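Local coordinates for protein possible translation initiation inhibitor (Rhodopseudomonas palustris, PDB 3LME) that is of unconfirmed function but belongs to the YjgF-like (endoribonuclease L-PSP) family of small alpha-beta proteins, here assembled as three chains, at residues A[50-53]-A[54-57]; A[84-87]-A[88-91]. The protein carries 1 engineered substitution. All coordinates share one frame; numbering follows the deposited sequence.

Interaction 1. Residues A[50-53]-A[54-57]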
loop_
_atom_site.group_PDB
_atom_site.type_symbol
_atom_site.label_atom_id
_atom_site.label_comp_id
_atom_site.label_asym_id
_atom_site.label_seq_id
_atom_site.Cartn_x
_atom_site.Cartn_y
_atom_site.Cartn_z
ATOM N N ALA A 50 3.798 10.166 -22.176
ATOM C CA ALA A 50 2.949 9.179 -22.801
ATOM C C ALA A 50 2.930 7.955 -21.917
ATOM O O ALA A 50 1.884 7.352 -21.743
ATOM C CB ALA A 50 3.458 8.843 -24.188
ATOM N N ARG A 51 4.075 7.601 -21.330
ATOM C CA ARG A 51 4.188 6.402 -20.488
ATOM C C ARG A 51 3.339 6.483 -19.242
ATOM O O ARG A 51 2.607 5.559 -18.919
ATOM C CB ARG A 51 5.621 6.204 -20.063
ATOM C CG ARG A 51 5.882 4.861 -19.486
ATOM C CD ARG A 51 6.182 3.836 -20.568
ATOM N NE ARG A 51 7.303 3.021 -20.130
ATOM C CZ ARG A 51 8.564 3.205 -20.522
ATOM N NH1 ARG A 51 9.521 2.416 -20.035
ATOM N NH2 ARG A 51 8.860 4.147 -21.414
ATOM N N ILE A 52 3.449 7.606 -18.550
ATOM C CA ILE A 52 2.710 7.839 -17.350
ATOM C C ILE A 52 1.218 8.025 -17.606
ATOM O O ILE A 52 0.392 7.434 -16.868
ATOM C CB ILE A 52 3.302 9.007 -16.586
ATOM C CG1 ILE A 52 4.539 8.523 -15.829
ATOM C CG2 ILE A 52 2.280 9.577 -15.603
ATOM C CD1 ILE A 52 5.490 9.602 -15.489
ATOM N N ARG A 53 0.853 8.822 -18.626
ATOM C CA ARG A 53 -0.573 8.957 -19.015
ATOM C C ARG A 53 -1.172 7.560 -19.267
ATOM O O ARG A 53 -2.262 7.235 -18.775
ATOM C CB ARG A 53 -0.767 9.902 -20.219
ATOM C CG ARG A 53 -2.215 10.036 -20.752
ATOM C CD ARG A 53 -3.230 10.358 -19.618
ATOM N NE ARG A 53 -4.656 10.518 -20.004
ATOM C CZ ARG A 53 -5.224 11.670 -20.379
ATOM N NH1 ARG A 53 -4.487 12.763 -20.469
ATOM N NH2 ARG A 53 -6.524 11.729 -20.673
ATOM N N ARG A 54 -0.415 6.720 -19.960
ATOM C CA ARG A 54 -0.879 5.393 -20.285
ATOM C C ARG A 54 -1.006 4.488 -19.070
ATOM O O ARG A 54 -1.877 3.615 -19.032
ATOM C CB ARG A 54 0.036 4.752 -21.320
ATOM C CG ARG A 54 -0.492 3.456 -21.923
ATOM C CD ARG A 54 -1.725 3.766 -22.692
ATOM N NE ARG A 54 -1.927 2.765 -23.725
ATOM C CZ ARG A 54 -1.620 2.925 -25.008
ATOM N NH1 ARG A 54 -1.077 4.054 -25.442
ATOM N NH2 ARG A 54 -1.856 1.926 -25.855
ATOM N N MET A 55 -0.123 4.671 -18.091
ATOM C CA MET A 55 -0.226 3.970 -16.812
ATOM C C MET A 55 -1.541 4.358 -16.131
ATOM O O MET A 55 -2.309 3.484 -15.703
ATOM C CB MET A 55 0.969 4.306 -15.935
ATOM C CG MET A 55 0.939 3.748 -14.505
ATOM S SD MET A 55 2.398 4.308 -13.602
ATOM C CE MET A 55 1.969 6.045 -13.337
ATOM N N PHE A 56 -1.829 5.662 -16.087
ATOM C CA PHE A 56 -3.102 6.114 -15.524
ATOM C C PHE A 56 -4.339 5.602 -16.282
ATOM O O PHE A 56 -5.290 5.104 -15.653
ATOM C CB PHE A 56 -3.126 7.615 -15.411
ATOM C CG PHE A 56 -2.445 8.131 -14.200
ATOM C CD1 PHE A 56 -3.090 8.143 -12.989
ATOM C CD2 PHE A 56 -1.149 8.614 -14.271
ATOM C CE1 PHE A 56 -2.462 8.644 -11.863
ATOM C CE2 PHE A 56 -0.485 9.116 -13.126
ATOM C CZ PHE A 56 -1.135 9.128 -11.936
ATOM N N ASP A 57 -4.314 5.697 -17.618
ATOM C CA ASP A 57 -5.399 5.180 -18.438
ATOM C C ASP A 57 -5.598 3.661 -18.213
ATOM O O ASP A 57 -6.739 3.200 -18.046
ATOM C CB ASP A 57 -5.158 5.470 -19.919
ATOM C CG ASP A 57 -5.249 6.975 -20.287
ATOM O OD1 ASP A 57 -5.784 7.823 -19.521
ATOM O OD2 ASP A 57 -4.787 7.307 -21.402
#
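Along helix 48-64, Arg53 and Asp57 form an i to i+4 salt bridge on one flank while Ile52 and Phe56 pair at the same spacing on a buried one. Arg53 NE donates to Asp57 OD1 at 3.0 Å, with an N-H...O angle of 157°. The carboxylate oxygen sits at the edge of the guanidinium, practically in the guanidinium plane, and is met on its syn side, somewhat out of the carboxylate plane. The two flat groups stand 75° apart; one oxygen takes the bond, while OD2 of Asp57 lies 3.5 Å from Arg53 NE. The bend at chi2 of Arg53 (51°) turns its chain along the helix and lays CD beside the carboxylate.

This helix packs on the sheet in the alpha-beta fold of the YjgF-like family, with helix 83-98 alongside. Ile52 CG2, anti to its own N, runs beside the Phe56 side chain and reaches the ring at its edge, 3.7 Å from CE2. Met55 CE lies 4.2 Å from the same methyl, and Met55 and Phe56 continue onto Ile122 of strand 120-127. In the backbone, Phe56 N donates to Ile52 O and Asp57 N to Arg53 O (2.8 Å), both nearly straight. Arg51 is engaged outside these residues, its NE salt-bridged to Asp118.

Interaction 2. Residues A[84-87]-A[88-91]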
loop_
_atom_site.group_PDB
_atom_site.type_symbol
_atom_site.label_atom_id
_atom_site.label_comp_id
_atom_site.label_asym_id
_atom_site.label_seq_id
_atom_site.Cartn_x
_atom_site.Cartn_y
_atom_site.Cartn_z
ATOM N N ALA A 84 12.744 12.792 -8.401
ATOM C CA ALA A 84 13.099 14.131 -8.849
ATOM C C ALA A 84 12.618 14.372 -10.296
ATOM O O ALA A 84 12.146 15.455 -10.621
ATOM C CB ALA A 84 14.602 14.359 -8.717
ATOM N N LYS A 85 12.718 13.351 -11.142
ATOM C CA LYS A 85 12.428 13.494 -12.560
ATOM C C LYS A 85 10.944 13.363 -12.911
ATOM O O LYS A 85 10.431 14.132 -13.723
ATOM C CB LYS A 85 13.246 12.472 -13.372
ATOM C CG LYS A 85 13.180 12.693 -14.906
ATOM C CD LYS A 85 14.366 12.094 -15.645
ATOM C CE LYS A 85 13.970 11.764 -17.088
ATOM N NZ LYS A 85 15.066 11.080 -17.858
ATOM N N TYR A 86 10.266 12.391 -12.305
ATOM C CA TYR A 86 8.909 12.048 -12.699
ATOM C C TYR A 86 7.782 12.605 -11.839
ATOM O O TYR A 86 6.620 12.608 -12.258
ATOM C CB TYR A 86 8.772 10.544 -12.839
ATOM C CG TYR A 86 9.806 9.981 -13.770
ATOM C CD1 TYR A 86 9.873 10.393 -15.098
ATOM C CD2 TYR A 86 10.734 9.052 -13.318
ATOM C CE1 TYR A 86 10.827 9.887 -15.949
ATOM C CE2 TYR A 86 11.690 8.543 -14.152
ATOM C CZ TYR A 86 11.733 8.961 -15.465
ATOM O OH TYR A 86 12.700 8.447 -16.294
ATOM N N ARG A 87 8.096 13.087 -10.650
ATOM C CA ARG A 87 7.052 13.655 -9.843
ATOM C C ARG A 87 6.355 14.777 -10.626
ATOM O O ARG A 87 5.134 14.811 -10.675
ATOM C CB ARG A 87 7.581 14.134 -8.497
ATOM C CG ARG A 87 6.536 14.089 -7.422
ATOM C CD ARG A 87 6.684 15.205 -6.449
ATOM N NE ARG A 87 6.639 16.533 -7.102
ATOM C CZ ARG A 87 7.671 17.394 -7.176
ATOM N NH1 ARG A 87 7.515 18.579 -7.773
ATOM N NH2 ARG A 87 8.854 17.076 -6.641
ATOM N N PRO A 88 7.126 15.681 -11.266
ATOM C CA PRO A 88 6.457 16.732 -12.053
ATOM C C PRO A 88 5.622 16.196 -13.240
ATOM O O PRO A 88 4.639 16.837 -13.662
ATOM C CB PRO A 88 7.617 17.602 -12.571
ATOM C CG PRO A 88 8.871 16.864 -12.222
ATOM C CD PRO A 88 8.564 15.948 -11.102
ATOM N N VAL A 89 6.013 15.043 -13.770
ATOM C CA VAL A 89 5.293 14.472 -14.878
ATOM C C VAL A 89 3.965 13.932 -14.345
ATOM O O VAL A 89 2.897 14.262 -14.881
ATOM C CB VAL A 89 6.115 13.382 -15.610
ATOM C CG1 VAL A 89 5.354 12.872 -16.821
ATOM C CG2 VAL A 89 7.525 13.916 -16.024
ATOM N N VAL A 90 4.025 13.144 -13.274
ATOM C CA VAL A 90 2.824 12.660 -12.585
ATOM C C VAL A 90 1.885 13.831 -12.234
ATOM O O VAL A 90 0.666 13.767 -12.416
ATOM C CB VAL A 90 3.214 11.848 -11.314
ATOM C CG1 VAL A 90 1.999 11.453 -10.513
ATOM C CG2 VAL A 90 4.002 10.623 -11.681
ATOM N N ASN A 91 2.457 14.917 -11.743
ATOM C CA ASN A 91 1.673 16.111 -11.510
ATOM C C ASN A 91 0.956 16.553 -12.787
ATOM O O ASN A 91 -0.284 16.651 -12.812
ATOM C CB ASN A 91 2.534 17.223 -10.917
ATOM C CG ASN A 91 2.989 16.910 -9.505
ATOM O OD1 ASN A 91 2.460 16.021 -8.821
ATOM N ND2 ASN A 91 3.982 17.639 -9.058
#
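Arg87 arches back over Pro88 and then reaches Asn91 one turn on, all within helix 83-98, the helix of a beta-alpha-beta unit between strands 73-80 and 106-110. Its CB stands next to the peptide bond to Pro88, close to CD of the proline. CG leaves anti to the backbone N (chi1 -152°), and the chain bends at chi2 and again at chi3, which folds the guanidinium back above the proline ring: Pro88 CD lies 4.3 Å from the guanidinium plane, over its centre. NE comes within 3.5 Å of Asn91 ND2, which stands at the guanidinium edge; both are donors, so this is proximity without a bond, the two planes 40° apart. The polar partners lie elsewhere. NE forms a salt bridge to a bound sulfate ion, probably from the crystallisation liquor, and NH2 one to Asp115 of the second subunit, which places this turn at a subunit interface. Asn91 OD1 accepts from Arg106 of strand 106-110.

Pro88 has no N-H to give to Ala84 O, and its CD lies 3.6 Å from that oxygen instead. The helix kinks here: Val89 N also misses the turn before and makes a weak bond to Tyr86 O. The regular pattern resumes with Val90 N, which donates to the same Tyr86 O at 2.8 Å and 172°. On the side facing helix 48-64, Val89 CG2 approaches the Tyr86 ring at its edge, near the ring plane, 4.3 Å from CD1.

Interaction 1 lies on helix 48-64 and interaction 2 on helix 83-98, in that order along the chain; strand 73-80 follows the first helix and precedes the second in sequence. Their centres are 13 Å apart, yet side chains meet directly: Ile52 CD1 packs 3.5 Å from Val89 CG1, and Phe56 CZ approaches Val90 CG1 at 4.2 Å. The two helices thus share an apolar seam. The centre of interaction 1 is about 8 Å from the centre of the chain, that of interaction 2 about 15 Å. The latter reaches a neighbouring subunit, whereas no other chain of the assembly touches 50-57, so the seam joins a turn within the subunit to one at its interface.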